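Local coordinates for THUMP domain-containing protein (Pyrococcus horikoshii, PDB 1VBK), which is of unknown function but, as a ThiI-like protein with a THUMP domain, probably binds RNA and ATP, at residues Ile87-Arg96 with Lys130-Cys141. Residues are numbered along the deposited sequence; the frame is centred on the assembly and turned at random.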
loop_
_atom_site.group_PDB
_atom_site.type_symbol
_atom_site.label_atom_id
_atom_site.label_comp_id
_atom_site.label_asym_id
_atom_site.label_seq_id
_atom_site.Cartn_x
_atom_site.Cartn_y
_atom_site.Cartn_z
ATOM N N ILE A 87 34.325 -17.510 -30.369
ATOM C CA ILE A 87 33.622 -18.345 -29.396
ATOM C C ILE A 87 34.493 -19.567 -29.057
ATOM O O ILE A 87 34.629 -19.933 -27.890
ATOM C CB ILE A 87 32.250 -18.812 -29.946
ATOM C CG1 ILE A 87 31.281 -17.622 -30.004
ATOM C CG2 ILE A 87 31.676 -19.919 -29.073
ATOM C CD1 ILE A 87 29.953 -17.944 -30.683
ATOM N N ASN A 88 35.091 -20.188 -30.072
ATOM C CA ASN A 88 35.947 -21.352 -29.830
ATOM C C ASN A 88 37.173 -21.028 -28.985
ATOM O O ASN A 88 37.470 -21.731 -28.016
ATOM C CB ASN A 88 36.427 -21.981 -31.145
ATOM C CG ASN A 88 35.430 -22.968 -31.717
ATOM O OD1 ASN A 88 34.617 -23.536 -30.987
ATOM N ND2 ASN A 88 35.498 -23.193 -33.026
ATOM N N ARG A 89 37.895 -19.970 -29.338
ATOM C CA ARG A 89 39.088 -19.660 -28.571
ATOM C C ARG A 89 38.782 -19.200 -27.148
ATOM O O ARG A 89 39.519 -19.541 -26.225
ATOM C CB ARG A 89 39.983 -18.646 -29.300
ATOM C CG ARG A 89 39.580 -17.191 -29.225
ATOM C CD ARG A 89 40.828 -16.316 -29.415
ATOM N NE ARG A 89 40.526 -14.889 -29.515
ATOM C CZ ARG A 89 40.282 -14.249 -30.656
ATOM N NH1 ARG A 89 40.305 -14.907 -31.812
ATOM N NH2 ARG A 89 40.020 -12.947 -30.644
ATOM N N THR A 90 37.701 -18.450 -26.952
ATOM C CA THR A 90 37.364 -18.010 -25.601
ATOM C C THR A 90 36.889 -19.205 -24.780
ATOM O O THR A 90 37.204 -19.322 -23.600
ATOM C CB THR A 90 36.262 -16.935 -25.598
ATOM O OG1 THR A 90 36.661 -15.839 -26.428
ATOM C CG2 THR A 90 36.038 -16.414 -24.173
ATOM N N ALA A 91 36.125 -20.092 -25.409
ATOM C CA ALA A 91 35.633 -21.279 -24.722
ATOM C C ALA A 91 36.810 -22.140 -24.245
ATOM O O ALA A 91 36.805 -22.627 -23.114
ATOM C CB ALA A 91 34.732 -22.083 -25.646
ATOM N N LEU A 92 37.815 -22.318 -25.100
ATOM C CA LEU A 92 38.989 -23.118 -24.739
ATOM C C LEU A 92 39.790 -22.434 -23.630
ATOM O O LEU A 92 40.271 -23.087 -22.702
ATOM C CB LEU A 92 39.879 -23.352 -25.968
ATOM C CG LEU A 92 41.149 -24.192 -25.791
ATOM C CD1 LEU A 92 40.804 -25.554 -25.200
ATOM C CD2 LEU A 92 41.834 -24.362 -27.144
ATOM N N LEU A 93 39.916 -21.117 -23.721
ATOM C CA LEU A 93 40.645 -20.349 -22.716
ATOM C C LEU A 93 40.009 -20.525 -21.336
ATOM O O LEU A 93 40.696 -20.768 -20.335
ATOM C CB LEU A 93 40.640 -18.867 -23.093
ATOM C CG LEU A 93 41.366 -17.911 -22.145
ATOM C CD1 LEU A 93 42.869 -18.137 -22.252
ATOM C CD2 LEU A 93 41.026 -16.467 -22.509
ATOM N N MET A 94 38.690 -20.400 -21.282
ATOM C CA MET A 94 37.984 -20.547 -20.022
ATOM C C MET A 94 37.959 -21.992 -19.540
ATOM O O MET A 94 37.968 -22.253 -18.341
ATOM C CB MET A 94 36.571 -19.994 -20.159
ATOM C CG MET A 94 36.598 -18.507 -20.462
ATOM S SD MET A 94 35.044 -17.703 -20.219
ATOM C CE MET A 94 34.982 -17.703 -18.384
ATOM N N PHE A 95 37.931 -22.928 -20.480
ATOM C CA PHE A 95 37.929 -24.341 -20.131
ATOM C C PHE A 95 39.243 -24.672 -19.442
ATOM O O PHE A 95 39.265 -25.354 -18.417
ATOM C CB PHE A 95 37.770 -25.202 -21.389
ATOM C CG PHE A 95 37.882 -26.684 -21.134
ATOM C CD1 PHE A 95 39.131 -27.298 -21.032
ATOM C CD2 PHE A 95 36.741 -27.462 -20.983
ATOM C CE1 PHE A 95 39.239 -28.671 -20.782
ATOM C CE2 PHE A 95 36.834 -28.831 -20.734
ATOM C CZ PHE A 95 38.089 -29.438 -20.633
ATOM N N ARG A 96 40.341 -24.179 -20.009
ATOM C CA ARG A 96 41.658 -24.438 -19.444
ATOM C C ARG A 96 41.808 -23.840 -18.055
ATOM O O ARG A 96 42.379 -24.468 -17.162
ATOM C CB ARG A 96 42.742 -23.930 -20.399
ATOM C CG ARG A 96 42.918 -24.869 -21.584
ATOM C CD ARG A 96 43.752 -24.300 -22.714
ATOM N NE ARG A 96 44.110 -25.356 -23.660
ATOM C CZ ARG A 96 44.702 -25.154 -24.833
ATOM N NH1 ARG A 96 45.006 -23.927 -25.225
ATOM N NH2 ARG A 96 45.003 -26.191 -25.608
ATOM N N LYS A 130 30.230 -28.174 -32.195
ATOM C CA LYS A 130 31.440 -27.568 -32.741
ATOM C C LYS A 130 32.429 -27.132 -31.661
ATOM O O LYS A 130 33.637 -27.341 -31.790
ATOM C CB LYS A 130 31.079 -26.360 -33.607
ATOM C CG LYS A 130 30.317 -26.690 -34.883
ATOM C CD LYS A 130 31.199 -27.398 -35.887
ATOM C CE LYS A 130 30.573 -27.388 -37.275
ATOM N NZ LYS A 130 31.532 -27.881 -38.306
ATOM N N VAL A 131 31.917 -26.504 -30.608
ATOM C CA VAL A 131 32.773 -26.050 -29.516
ATOM C C VAL A 131 33.342 -27.254 -28.773
ATOM O O VAL A 131 34.506 -27.254 -28.376
ATOM C CB VAL A 131 31.990 -25.157 -28.521
ATOM C CG1 VAL A 131 32.842 -24.866 -27.285
ATOM C CG2 VAL A 131 31.607 -23.850 -29.199
ATOM N N GLY A 132 32.515 -28.278 -28.585
ATOM C CA GLY A 132 32.974 -29.471 -27.900
ATOM C C GLY A 132 34.071 -30.162 -28.691
ATOM O O GLY A 132 35.013 -30.694 -28.113
ATOM N N GLU A 133 33.944 -30.158 -30.017
ATOM C CA GLU A 133 34.939 -30.778 -30.889
ATOM C C GLU A 133 36.255 -30.009 -30.811
ATOM O O GLU A 133 37.335 -30.596 -30.871
ATOM C CB GLU A 133 34.446 -30.797 -32.340
ATOM C CG GLU A 133 35.538 -31.149 -33.344
ATOM C CD GLU A 133 35.057 -31.116 -34.782
ATOM O OE1 GLU A 133 34.492 -30.081 -35.202
ATOM O OE2 GLU A 133 35.253 -32.125 -35.492
ATOM N N TYR A 134 36.153 -28.691 -30.684
ATOM C CA TYR A 134 37.329 -27.834 -30.593
ATOM C C TYR A 134 38.087 -28.142 -29.302
ATOM O O TYR A 134 39.308 -28.290 -29.308
ATOM C CB TYR A 134 36.908 -26.361 -30.605
ATOM C CG TYR A 134 38.059 -25.393 -30.723
ATOM C CD1 TYR A 134 38.810 -25.312 -31.899
ATOM C CD2 TYR A 134 38.399 -24.551 -29.664
ATOM C CE1 TYR A 134 39.874 -24.408 -32.018
ATOM C CE2 TYR A 134 39.459 -23.649 -29.773
ATOM C CZ TYR A 134 40.189 -23.579 -30.950
ATOM O OH TYR A 134 41.221 -22.671 -31.066
ATOM N N ILE A 135 37.355 -28.236 -28.194
ATOM C CA ILE A 135 37.974 -28.533 -26.908
ATOM C C ILE A 135 38.577 -29.951 -26.909
ATOM O O ILE A 135 39.702 -30.158 -26.444
ATOM C CB ILE A 135 36.939 -28.360 -25.759
ATOM C CG1 ILE A 135 36.508 -26.890 -25.690
ATOM C CG2 ILE A 135 37.544 -28.786 -24.414
ATOM C CD1 ILE A 135 35.495 -26.582 -24.616
ATOM N N LEU A 136 37.843 -30.919 -27.451
ATOM C CA LEU A 136 38.328 -32.298 -27.513
ATOM C C LEU A 136 39.610 -32.455 -28.333
ATOM O O LEU A 136 40.405 -33.364 -28.081
ATOM C CB LEU A 136 37.249 -33.219 -28.099
ATOM C CG LEU A 136 36.130 -33.664 -27.157
ATOM C CD1 LEU A 136 35.051 -34.383 -27.955
ATOM C CD2 LEU A 136 36.701 -34.581 -26.083
ATOM N N ASN A 137 39.800 -31.576 -29.312
ATOM C CA ASN A 137 40.980 -31.607 -30.176
ATOM C C ASN A 137 42.184 -30.902 -29.555
ATOM O O ASN A 137 43.297 -31.014 -30.061
ATOM C CB ASN A 137 40.672 -30.934 -31.521
ATOM C CG ASN A 137 39.875 -31.828 -32.467
ATOM O OD1 ASN A 137 39.358 -31.362 -33.483
ATOM N ND2 ASN A 137 39.788 -33.112 -32.145
ATOM N N ASN A 138 41.966 -30.178 -28.464
ATOM C CA ASN A 138 43.051 -29.436 -27.831
ATOM C C ASN A 138 43.319 -29.768 -26.366
ATOM O O ASN A 138 44.259 -29.241 -25.769
ATOM C CB ASN A 138 42.781 -27.935 -27.974
ATOM C CG ASN A 138 42.916 -27.455 -29.412
ATOM O OD1 ASN A 138 44.022 -27.328 -29.928
ATOM N ND2 ASN A 138 41.788 -27.199 -30.066
ATOM N N GLU A 139 42.515 -30.653 -25.787
ATOM C CA GLU A 139 42.680 -31.010 -24.385
ATOM C C GLU A 139 42.312 -32.457 -24.133
ATOM O O GLU A 139 41.469 -33.019 -24.833
ATOM C CB GLU A 139 41.773 -30.137 -23.499
ATOM C CG GLU A 139 42.265 -28.721 -23.241
ATOM C CD GLU A 139 43.496 -28.681 -22.351
ATOM O OE1 GLU A 139 43.544 -29.452 -21.366
ATOM O OE2 GLU A 139 44.410 -27.877 -22.625
ATOM N N ASN A 140 42.945 -33.059 -23.132
ATOM C CA ASN A 140 42.612 -34.428 -22.771
ATOM C C ASN A 140 41.373 -34.268 -21.908
ATOM O O ASN A 140 41.430 -33.715 -20.809
ATOM C CB ASN A 140 43.731 -35.081 -21.958
ATOM C CG ASN A 140 43.409 -36.517 -21.582
ATOM O OD1 ASN A 140 42.475 -37.118 -22.116
ATOM N ND2 ASN A 140 44.187 -37.076 -20.666
ATOM N N CYS A 141 40.241 -34.721 -22.425
ATOM C CA CYS A 141 38.993 -34.603 -21.694
ATOM C C CYS A 141 37.972 -35.550 -22.291
ATOM O O CYS A 141 38.270 -36.286 -23.231
ATOM C CB CYS A 141 38.478 -33.161 -21.752
ATOM S SG CYS A 141 38.294 -32.503 -23.430
#
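Phe95 and Ile135 form the tight inner part of this helix pair: CG2 of Ile135 sits almost over the centre of one face of the Phe95 ring, 3.6 Å from its centroid. With CG anti to the backbone N (chi1 175°), the ring extends between the two helices and the sheet, where Phe109 of strand 108-115 meets it edge-to-face and Cys141 places its CB 3.9 Å from Phe95 CZ. Replacing Phe95 by an alanine is likely to open a gap against Ile135 and Cys141 and to remove the edge-to-face contact with Phe109. Farther along, Ala91 CB packs 3.7 Å from Val131 CG1, and Asn88 OD1 is buried against Val131 with no polar partner in the model. Toward solvent the contact turns polar, though the Tyr134 ring is still sandwiched between the Asn88 amide, 12° from parallel, and Asn138 ND2, which donates to Tyr134 O (2.8 Å). Leu92 CD2 lies between this ring and the guanidinium of exposed Arg96, whose NE forms a salt bridge to Glu139 OE2 (2.7 Å) and whose NH2 donates to Asn138 O (3.1 Å). Two THUMP-domain helices, crossing at -53°, are thus joined by an apolar seam facing the sheet and, at Asn138 and Glu139, by a salt bridge and a hydrogen bond to a backbone carbonyl, with Glu139 probably offsetting the arginine's charge.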